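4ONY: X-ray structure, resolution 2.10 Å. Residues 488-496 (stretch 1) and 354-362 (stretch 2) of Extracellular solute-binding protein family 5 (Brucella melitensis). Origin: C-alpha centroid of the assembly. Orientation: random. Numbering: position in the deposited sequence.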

# COMPACT_ATOMS: atom_id res chain seq x y z
N ALA A 488 3.31 -1.45 11.62
CA ALA A 488 3.17 -0.77 10.34
C ALA A 488 1.82 -1.15 9.71
O ALA A 488 1.31 -2.24 9.97
CB ALA A 488 4.29 -1.20 9.40
N LEU A 489 1.20 -0.25 8.96
CA LEU A 489 0.00 -0.61 8.20
C LEU A 489 0.17 -0.23 6.76
O LEU A 489 0.65 0.87 6.48
CB LEU A 489 -1.22 0.16 8.72
CG LEU A 489 -1.63 -0.15 10.15
CD1 LEU A 489 -2.62 0.89 10.57
CD2 LEU A 489 -2.21 -1.54 10.27
N ALA A 490 -0.27 -1.09 5.85
CA ALA A 490 -0.25 -0.78 4.41
C ALA A 490 -1.52 -0.02 4.06
O ALA A 490 -2.62 -0.60 4.09
CB ALA A 490 -0.17 -2.06 3.61
N SER A 491 -1.39 1.28 3.83
CA SER A 491 -2.54 2.15 3.72
C SER A 491 -2.91 2.31 2.28
O SER A 491 -2.07 2.12 1.40
CB SER A 491 -2.23 3.52 4.34
OG SER A 491 -1.20 4.15 3.55
N SER A 492 -4.15 2.72 2.03
CA SER A 492 -4.53 3.06 0.68
C SER A 492 -5.69 4.02 0.67
O SER A 492 -6.28 4.35 1.70
CB SER A 492 -4.87 1.82 -0.14
OG SER A 492 -6.25 1.45 -0.01
N LEU A 493 -6.00 4.49 -0.53
CA LEU A 493 -7.15 5.35 -0.75
C LEU A 493 -8.44 4.54 -0.85
O LEU A 493 -9.49 5.13 -1.01
CB LEU A 493 -6.96 6.19 -2.03
CG LEU A 493 -6.05 7.40 -1.91
CD1 LEU A 493 -5.93 8.20 -3.21
CD2 LEU A 493 -6.49 8.35 -0.80
N SER A 494 -8.38 3.22 -0.75
CA SER A 494 -9.57 2.35 -0.88
C SER A 494 -9.67 1.37 0.26
O SER A 494 -9.70 0.16 0.03
CB SER A 494 -9.43 1.56 -2.17
OG SER A 494 -9.25 2.48 -3.24
N PRO A 495 -9.65 1.88 1.51
CA PRO A 495 -9.82 0.93 2.58
C PRO A 495 -11.13 0.16 2.37
O PRO A 495 -12.16 0.73 1.95
CB PRO A 495 -9.82 1.80 3.82
CG PRO A 495 -10.28 3.13 3.36
CD PRO A 495 -9.67 3.25 1.98
N GLY A 496 -11.07 -1.13 2.64
CA GLY A 496 -12.19 -2.05 2.44
C GLY A 496 -12.22 -3.17 3.47
O GLY A 496 -12.04 -2.93 4.68
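Stretch 2 (354-362) SFWEGSQLS

Stretch 2 packs on stretch 1 as an irregular segment without helix or strand, folded by two consecutive beta turns. The first, of type II, runs from Trp 356 to Ser 359 and is closed by a hydrogen bond from Ser 359 N to Trp 356 O (3.1 Å); Gly 358 adopts the positive phi (81°) that such a turn commonly requires. The second, of type I, runs from Ser 359 to Ser 362, with Ser 362 N bonded to Ser 359 O at 3.2 Å. Ser 359 links the turns through its side chain as well: its OG donates to Trp 356 O (2.7 Å) and accepts from Leu 361 N (3.1 Å). Stretch 1 enters as a strand at Ala 488 and continues as loop. The two segments proceed in the same general order, the backbones approaching at Ser 491 and Trp 356 (CA to CA 6.7 Å) and again at Leu 493 and Leu 361 (7.2 Å). Together they bury 336 Å².

Trp 356 has the largest covered area, 57 Å². Its CA-to-CB bond points sideways, but chi1 in the m well (-74°) and chi2 of -88° bring the indole close to stretch 1. The carbonyl of Ser 492 meets the ring at its edge, near the ring plane, with Ser 492 O 3.3 Å from Trp 356 CD1. Pro 495 lies obliquely to the same indole, its CG 3.8 Å from Trp 356 NE1 and its CB 4.1 Å from Trp 356 CZ2.

Leu 493 (53 Å²) and Leu 361 (49 Å²) form the second centre of the contact. The CA-to-CB bond of Leu 493 points away from stretch 2, yet the end of its side chain comes nearer, placing CD2 3.8 Å from Ser 359 CB and 4.1 Å from Leu 361 CD1. Leu 361, by contrast, points toward stretch 1, and its CD1 is shared among several neighbours: it lies 3.6 Å from Leu 493 O, 3.8 Å from Pro 495 CD and 3.9 Å from Ser 492 O. This one methyl therefore packs against both backbone carbonyls and apolar side chains.

At the other end of the contact, Leu 489 CD1 reaches the edge of the Phe 355 ring, 3.9 Å from Phe 355 CD1. No clear hydrogen bond joins the stretches, and the association described here rests largely on side-chain packing, while Ser 494 N to Ser 492 OG (2.9 Å) braces the loop of stretch 1 internally.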

# COMPACT_ATOMS: atom_id res chain seq x y z
N SER A 354 -2.33 10.75 11.28
CA SER A 354 -3.56 10.07 10.88
C SER A 354 -3.22 8.66 10.36
O SER A 354 -2.13 8.46 9.82
CB SER A 354 -4.18 10.85 9.72
OG SER A 354 -5.28 10.19 9.09
N PHE A 355 -4.20 7.77 10.44
CA PHE A 355 -4.10 6.47 9.80
C PHE A 355 -4.30 6.56 8.28
O PHE A 355 -4.12 5.56 7.61
CB PHE A 355 -5.09 5.51 10.45
CG PHE A 355 -4.74 5.18 11.89
CD1 PHE A 355 -3.90 4.16 12.17
CD2 PHE A 355 -5.21 5.93 12.92
CE1 PHE A 355 -3.55 3.85 13.45
CE2 PHE A 355 -4.87 5.66 14.23
CZ PHE A 355 -4.04 4.60 14.49
N TRP A 356 -4.65 7.74 7.74
CA TRP A 356 -4.64 7.97 6.30
C TRP A 356 -3.80 9.23 6.02
O TRP A 356 -4.13 10.05 5.17
CB TRP A 356 -6.08 8.04 5.72
CG TRP A 356 -6.68 6.65 5.68
CD1 TRP A 356 -6.58 5.73 4.67
CD2 TRP A 356 -7.37 5.99 6.74
NE1 TRP A 356 -7.17 4.53 5.03
CE2 TRP A 356 -7.66 4.65 6.30
CE3 TRP A 356 -7.76 6.38 8.03
CZ2 TRP A 356 -8.33 3.74 7.08
CZ3 TRP A 356 -8.44 5.47 8.81
CH2 TRP A 356 -8.72 4.15 8.34
N GLU A 357 -2.68 9.33 6.72
CA GLU A 357 -1.75 10.45 6.65
C GLU A 357 -1.45 10.91 5.23
O GLU A 357 -1.03 10.14 4.38
CB GLU A 357 -0.44 10.03 7.33
CG GLU A 357 0.66 11.09 7.37
CD GLU A 357 0.28 12.34 8.15
OE1 GLU A 357 -0.45 12.23 9.14
OE2 GLU A 357 0.73 13.44 7.77
N GLY A 358 -1.58 12.21 5.05
CA GLY A 358 -1.21 12.88 3.81
C GLY A 358 -2.25 12.78 2.72
O GLY A 358 -1.98 13.22 1.59
N SER A 359 -3.41 12.17 3.00
CA SER A 359 -4.43 12.01 1.98
C SER A 359 -5.69 12.77 2.36
O SER A 359 -5.86 13.18 3.49
CB SER A 359 -4.76 10.52 1.77
OG SER A 359 -5.53 9.99 2.85
N GLN A 360 -6.62 12.83 1.43
CA GLN A 360 -7.94 13.36 1.71
C GLN A 360 -8.72 12.56 2.76
O GLN A 360 -9.68 13.09 3.31
CB GLN A 360 -8.79 13.43 0.43
CG GLN A 360 -8.42 14.57 -0.49
CD GLN A 360 -8.74 15.96 0.10
OE1 GLN A 360 -9.86 16.21 0.58
NE2 GLN A 360 -7.77 16.84 0.09
N LEU A 361 -8.36 11.29 3.00
CA LEU A 361 -9.03 10.46 4.00
C LEU A 361 -8.62 10.77 5.44
O LEU A 361 -9.21 10.26 6.36
CB LEU A 361 -8.82 8.99 3.68
CG LEU A 361 -9.35 8.52 2.29
CD1 LEU A 361 -9.10 7.03 2.06
CD2 LEU A 361 -10.82 8.79 2.12
N SER A 362 -7.57 11.55 5.64
CA SER A 362 -7.17 11.96 6.98
C SER A 362 -8.18 12.90 7.59
O SER A 362 -8.60 13.88 6.94
CB SER A 362 -5.82 12.71 6.92
OG SER A 362 -5.49 13.25 8.19